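Local coordinates for StiE protein (Stigmatella aurantiaca, PDB 6ECX), which methylates a hydroxyl oxygen of a polyketide intermediate with S-adenosylmethionine through the O-methyltransferase domain present here, one part of a multifunctional polyketide synthase, at the S-adenosylmethionine site. Numbering follows the deposited sequence.

The S-adenosylmethionine site. Residues 19, 37-39, 77, 95-98, 102, 118-121, 124, 146-148, 163-165, 168-169. With SAM (S-adenosylmethionine), chain B.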
loop_
_atom_site.group_PDB
_atom_site.type_symbol
_atom_site.label_atom_id
_atom_site.label_comp_id
_atom_site.label_asym_id
_atom_site.label_seq_id
_atom_site.Cartn_x
_atom_site.Cartn_y
_atom_site.Cartn_z
ATOM N N LEU A 19 7.542 4.212 -9.881
ATOM C CA LEU A 19 8.106 3.459 -8.764
ATOM C C LEU A 19 9.099 2.410 -9.247
ATOM O O LEU A 19 10.116 2.157 -8.592
ATOM C CB LEU A 19 6.987 2.802 -7.954
ATOM C CG LEU A 19 6.089 3.733 -7.145
ATOM C CD1 LEU A 19 4.902 2.970 -6.585
ATOM C CD2 LEU A 19 6.876 4.382 -6.022
ATOM N N PHE A 37 9.807 3.877 5.055
ATOM C CA PHE A 37 8.506 3.536 4.491
ATOM C C PHE A 37 8.439 3.963 3.027
ATOM O O PHE A 37 8.754 5.112 2.698
ATOM C CB PHE A 37 7.379 4.210 5.280
ATOM C CG PHE A 37 6.970 3.464 6.518
ATOM C CD1 PHE A 37 6.795 2.086 6.490
ATOM C CD2 PHE A 37 6.755 4.141 7.709
ATOM C CE1 PHE A 37 6.410 1.400 7.628
ATOM C CE2 PHE A 37 6.372 3.459 8.850
ATOM C CZ PHE A 37 6.200 2.089 8.808
ATOM N N LEU A 38 8.008 3.044 2.157
ATOM C CA LEU A 38 7.871 3.312 0.729
ATOM C C LEU A 38 6.447 3.707 0.330
ATOM O O LEU A 38 6.109 3.680 -0.858
ATOM C CB LEU A 38 8.345 2.104 -0.084
ATOM C CG LEU A 38 9.839 1.787 0.080
ATOM C CD1 LEU A 38 10.251 0.563 -0.723
ATOM C CD2 LEU A 38 10.698 2.993 -0.297
ATOM N N THR A 39 5.606 4.053 1.295
ATOM C CA THR A 39 4.395 4.821 1.059
ATOM C C THR A 39 4.574 6.172 1.732
ATOM O O THR A 39 5.452 6.346 2.584
ATOM C CB THR A 39 3.152 4.141 1.639
ATOM O OG1 THR A 39 3.094 4.423 3.042
ATOM C CG2 THR A 39 3.191 2.631 1.414
ATOM N N ARG A 77 -0.695 3.848 8.255
ATOM C CA ARG A 77 -0.712 2.481 8.764
ATOM C C ARG A 77 -1.793 2.279 9.829
ATOM O O ARG A 77 -2.445 1.228 9.867
ATOM C CB ARG A 77 0.652 2.132 9.353
ATOM C CG ARG A 77 1.524 1.263 8.473
ATOM C CD ARG A 77 2.163 2.074 7.388
ATOM N NE ARG A 77 2.924 1.247 6.453
ATOM C CZ ARG A 77 3.546 1.736 5.387
ATOM N NH1 ARG A 77 3.486 3.038 5.142
ATOM N NH2 ARG A 77 4.215 0.934 4.573
ATOM N N PHE A 95 2.847 -9.306 0.319
ATOM C CA PHE A 95 3.181 -9.754 -1.027
ATOM C C PHE A 95 3.933 -8.713 -1.854
ATOM O O PHE A 95 4.187 -8.952 -3.035
ATOM C CB PHE A 95 1.938 -10.273 -1.772
ATOM C CG PHE A 95 0.848 -9.266 -2.000
ATOM C CD1 PHE A 95 0.879 -8.432 -3.101
ATOM C CD2 PHE A 95 -0.260 -9.225 -1.167
ATOM C CE1 PHE A 95 -0.155 -7.542 -3.353
ATOM C CE2 PHE A 95 -1.311 -8.344 -1.417
ATOM C CZ PHE A 95 -1.257 -7.500 -2.503
ATOM N N GLY A 96 4.348 -7.605 -1.249
ATOM C CA GLY A 96 5.279 -6.688 -1.894
ATOM C C GLY A 96 6.016 -5.910 -0.827
ATOM O O GLY A 96 5.717 -4.740 -0.598
ATOM N N CYS A 97 6.985 -6.551 -0.168
ATOM C CA CYS A 97 7.391 -6.139 1.173
ATOM C C CYS A 97 8.430 -5.017 1.209
ATOM O O CYS A 97 8.831 -4.618 2.311
ATOM C CB CYS A 97 7.898 -7.359 1.955
ATOM S SG CYS A 97 9.361 -8.185 1.255
ATOM N N GLY A 98 8.844 -4.472 0.068
ATOM C CA GLY A 98 9.722 -3.306 0.090
ATOM C C GLY A 98 11.001 -3.541 0.882
ATOM O O GLY A 98 11.748 -4.498 0.637
ATOM N N ASP A 102 7.178 -2.876 7.410
ATOM C CA ASP A 102 5.880 -3.330 7.915
ATOM C C ASP A 102 5.993 -4.685 8.608
ATOM O O ASP A 102 5.448 -4.881 9.703
ATOM C CB ASP A 102 4.881 -3.384 6.769
ATOM C CG ASP A 102 4.451 -2.004 6.314
ATOM O OD1 ASP A 102 3.995 -1.210 7.168
ATOM O OD2 ASP A 102 4.568 -1.706 5.109
ATOM N N TYR A 118 7.399 -11.339 0.188
ATOM C CA TYR A 118 7.875 -11.502 -1.185
ATOM C C TYR A 118 8.204 -10.134 -1.764
ATOM O O TYR A 118 7.446 -9.175 -1.582
ATOM C CB TYR A 118 6.825 -12.147 -2.107
ATOM C CG TYR A 118 6.700 -13.656 -2.122
ATOM C CD1 TYR A 118 7.354 -14.445 -1.196
ATOM C CD2 TYR A 118 5.887 -14.289 -3.072
ATOM C CE1 TYR A 118 7.225 -15.812 -1.221
ATOM C CE2 TYR A 118 5.754 -15.666 -3.099
ATOM C CZ TYR A 118 6.438 -16.421 -2.165
ATOM O OH TYR A 118 6.338 -17.797 -2.166
ATOM N N THR A 119 9.328 -10.045 -2.467
ATOM C CA THR A 119 9.617 -8.901 -3.317
ATOM C C THR A 119 10.335 -9.408 -4.558
ATOM O O THR A 119 11.073 -10.392 -4.501
ATOM C CB THR A 119 10.477 -7.847 -2.596
ATOM O OG1 THR A 119 10.799 -6.776 -3.497
ATOM C CG2 THR A 119 11.765 -8.471 -2.084
ATOM N N ILE A 120 10.111 -8.740 -5.695
ATOM C CA ILE A 120 10.804 -9.147 -6.913
ATOM C C ILE A 120 12.174 -8.504 -7.030
ATOM O O ILE A 120 12.974 -8.925 -7.880
ATOM C CB ILE A 120 9.991 -8.827 -8.184
ATOM C CG1 ILE A 120 9.675 -7.334 -8.261
ATOM C CG2 ILE A 120 8.736 -9.680 -8.246
ATOM C CD1 ILE A 120 8.866 -6.957 -9.481
ATOM N N SER A 121 12.476 -7.506 -6.202
ATOM C CA SER A 121 13.784 -6.860 -6.236
ATOM C C SER A 121 14.792 -7.667 -5.428
ATOM O O SER A 121 14.622 -7.848 -4.213
ATOM C CB SER A 121 13.678 -5.440 -5.690
ATOM O OG SER A 121 14.967 -4.890 -5.472
ATOM N N GLN A 124 16.176 -5.352 -2.715
ATOM C CA GLN A 124 15.263 -5.246 -1.580
ATOM C C GLN A 124 15.291 -6.499 -0.713
ATOM O O GLN A 124 15.214 -6.403 0.516
ATOM C CB GLN A 124 13.852 -4.965 -2.076
ATOM C CG GLN A 124 13.674 -3.560 -2.652
ATOM C CD GLN A 124 12.225 -3.252 -3.026
ATOM O OE1 GLN A 124 11.354 -4.123 -2.966
ATOM N NE2 GLN A 124 11.969 -2.009 -3.420
ATOM N N ARG A 146 10.607 -13.385 -4.921
ATOM C CA ARG A 146 9.650 -14.181 -5.673
ATOM C C ARG A 146 8.546 -13.265 -6.184
ATOM O O ARG A 146 8.358 -12.147 -5.694
ATOM C CB ARG A 146 9.067 -15.334 -4.826
ATOM C CG ARG A 146 10.123 -16.310 -4.297
ATOM C CD ARG A 146 9.740 -17.758 -4.493
ATOM N NE ARG A 146 9.029 -18.280 -3.339
ATOM C CZ ARG A 146 9.472 -19.261 -2.561
ATOM N NH1 ARG A 146 10.625 -19.854 -2.820
ATOM N NH2 ARG A 146 8.742 -19.666 -1.531
ATOM N N ASP A 147 7.836 -13.746 -7.199
ATOM C CA ASP A 147 6.816 -12.971 -7.897
ATOM C C ASP A 147 5.447 -13.429 -7.416
ATOM O O ASP A 147 5.057 -14.577 -7.646
ATOM C CB ASP A 147 6.952 -13.148 -9.413
ATOM C CG ASP A 147 5.967 -12.288 -10.208
ATOM O OD1 ASP A 147 4.850 -11.990 -9.719
ATOM O OD2 ASP A 147 6.321 -11.913 -11.347
ATOM N N SER A 148 4.715 -12.511 -6.775
ATOM C CA SER A 148 3.455 -12.828 -6.108
ATOM C C SER A 148 2.347 -13.237 -7.075
ATOM O O SER A 148 1.336 -13.791 -6.631
ATOM C CB SER A 148 3.006 -11.627 -5.273
ATOM O OG SER A 148 3.942 -11.336 -4.245
ATOM N N PHE A 163 0.471 -3.068 0.346
ATOM C CA PHE A 163 0.443 -1.611 0.398
ATOM C C PHE A 163 1.146 -1.101 -0.856
ATOM O O PHE A 163 2.371 -1.219 -0.979
ATOM C CB PHE A 163 1.100 -1.081 1.674
ATOM C CG PHE A 163 0.515 -1.668 2.957
ATOM C CD1 PHE A 163 -0.806 -2.135 2.998
ATOM C CD2 PHE A 163 1.293 -1.764 4.114
ATOM C CE1 PHE A 163 -1.337 -2.683 4.168
ATOM C CE2 PHE A 163 0.772 -2.305 5.291
ATOM C CZ PHE A 163 -0.554 -2.771 5.314
ATOM N N GLU A 164 0.361 -0.568 -1.786
ATOM C CA GLU A 164 0.853 -0.058 -3.066
ATOM C C GLU A 164 1.634 -1.131 -3.829
ATOM O O GLU A 164 2.754 -0.907 -4.296
ATOM C CB GLU A 164 1.700 1.196 -2.858
ATOM C CG GLU A 164 0.960 2.379 -2.269
ATOM C CD GLU A 164 1.838 3.622 -2.169
ATOM O OE1 GLU A 164 1.489 4.542 -1.401
ATOM O OE2 GLU A 164 2.879 3.676 -2.863
ATOM N N VAL A 165 1.033 -2.316 -3.947
ATOM C CA VAL A 165 1.682 -3.445 -4.608
ATOM C C VAL A 165 0.810 -3.979 -5.739
ATOM O O VAL A 165 1.257 -4.096 -6.885
ATOM C CB VAL A 165 2.000 -4.576 -3.610
ATOM C CG1 VAL A 165 2.745 -5.692 -4.326
ATOM C CG2 VAL A 165 2.791 -4.049 -2.422
ATOM N N LEU A 168 0.810 -2.650 -9.208
ATOM C CA LEU A 168 2.022 -2.832 -9.997
ATOM C C LEU A 168 2.085 -4.175 -10.708
ATOM O O LEU A 168 3.025 -4.405 -11.480
ATOM C CB LEU A 168 3.251 -2.719 -9.090
ATOM C CG LEU A 168 3.829 -1.356 -8.728
ATOM C CD1 LEU A 168 4.670 -1.451 -7.466
ATOM C CD2 LEU A 168 4.670 -0.845 -9.872
ATOM N N ILE A 169 1.141 -5.071 -10.441
ATOM C CA ILE A 169 1.218 -6.466 -10.853
ATOM C C ILE A 169 0.232 -6.666 -12.000
ATOM O O ILE A 169 -0.988 -6.561 -11.796
ATOM C CB ILE A 169 0.932 -7.416 -9.679
ATOM C CG1 ILE A 169 2.048 -7.281 -8.637
ATOM C CG2 ILE A 169 0.820 -8.850 -10.173
ATOM C CD1 ILE A 169 1.894 -8.149 -7.391
HETATM N N SAM B . 4.734 -2.381 0.751
HETATM C CA SAM B . 6.021 -1.712 0.883
HETATM C C SAM B . 5.875 -0.398 1.639
HETATM O O SAM B . 4.752 0.064 1.821
HETATM O OXT SAM B . 6.846 0.221 2.086
HETATM C CB SAM B . 6.625 -1.468 -0.489
HETATM C CG SAM B . 5.691 -0.790 -1.483
HETATM S SD SAM B . 6.592 -0.372 -3.000
HETATM C CE SAM B . 5.698 1.113 -3.529
HETATM C "C5'" SAM B . 6.091 -1.689 -4.137
HETATM C "C4'" SAM B . 6.699 -3.046 -3.774
HETATM O "O4'" SAM B . 6.082 -4.118 -4.471
HETATM C "C3'" SAM B . 8.191 -3.186 -4.056
HETATM O "O3'" SAM B . 8.751 -3.781 -2.899
HETATM C "C2'" SAM B . 8.280 -4.178 -5.209
HETATM O "O2'" SAM B . 9.446 -4.978 -5.202
HETATM C "C1'" SAM B . 7.055 -5.038 -4.932
HETATM N N9 SAM B . 6.520 -5.794 -6.081
HETATM C C8 SAM B . 6.112 -5.270 -7.283
HETATM N N7 SAM B . 5.647 -6.284 -8.058
HETATM C C5 SAM B . 5.758 -7.447 -7.378
HETATM C C6 SAM B . 5.441 -8.757 -7.689
HETATM N N6 SAM B . 4.918 -9.072 -8.873
HETATM N N1 SAM B . 5.666 -9.762 -6.762
HETATM C C2 SAM B . 6.195 -9.462 -5.528
HETATM N N3 SAM B . 6.505 -8.153 -5.227
HETATM C C4 SAM B . 6.300 -7.156 -6.129
HETATM O O HOH W 1 4.440 -3.364 3.299
HETATM O O HOH W 2 5.149 -6.364 -10.796
#
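The glycine-rich loop of a class I methyltransferase fold, Phe95-Gly96-Cys97-Gly98 after strand 91-94, runs alongside the methionine and ribose of S-adenosylmethionine (SAM), which the protein buries almost completely. Gly96, with no side chain, lets the ribose pack on its CA, and Gly96 O accepts from the ammonium SAM N at 2.9 Å, nearly along the C=O axis. Phe163 O takes the same ammonium in its carbonyl plane, and a water bridges SAM N and Asp102 OD2. At the carboxylate, Leu38 N donates to SAM OXT (3.1 Å). Arg77 NH2 forms a salt bridge with SAM O (2.9 Å). Asp102 positions that arginine side-on: OD1 and OD2 offer their syn lone pairs to NE and NH2, the latter bond nearly straight (172°), and Phe37 CD1 lies over the centre of one guanidinium face.

Gln124 suits the ribose because its extended chain brings a carbonyl, a pure acceptor, to the diol. Gln124 OE1 receives SAM O3' (2.6 Å) in its plane on a lone pair; it can also accept from SAM O2', above that plane, or Thr119 OG1. Thr119 OG1, anti to the backbone N, pairs with SAM O2' at 2.8 Å in undecided direction, so not all these bonds form at once.

Adenine lies between two branched aliphatic chains. Ile120 takes the crowded chi1 of 58°, laying CG2 over the six-membered ring and CD1 over the five-membered one; Ile169 CD1 packs against SAM C6 (3.6 Å). Asp147 OD1, a pure acceptor, takes the amino SAM N6 (3.0 Å) from above the carboxylate plane. Ser148 N donates to SAM N1 at 2.9 Å, almost perfectly straight (178°), while its OG donates to Phe95 O, tying it to the glycine loop. This pair reads adenine. Anchored at both ends, the cofactor holds its methyl CE near Glu164 and poorly ordered Leu19, presumably placed for transfer to a polyketide oxygen, whose position the structure alone does not show.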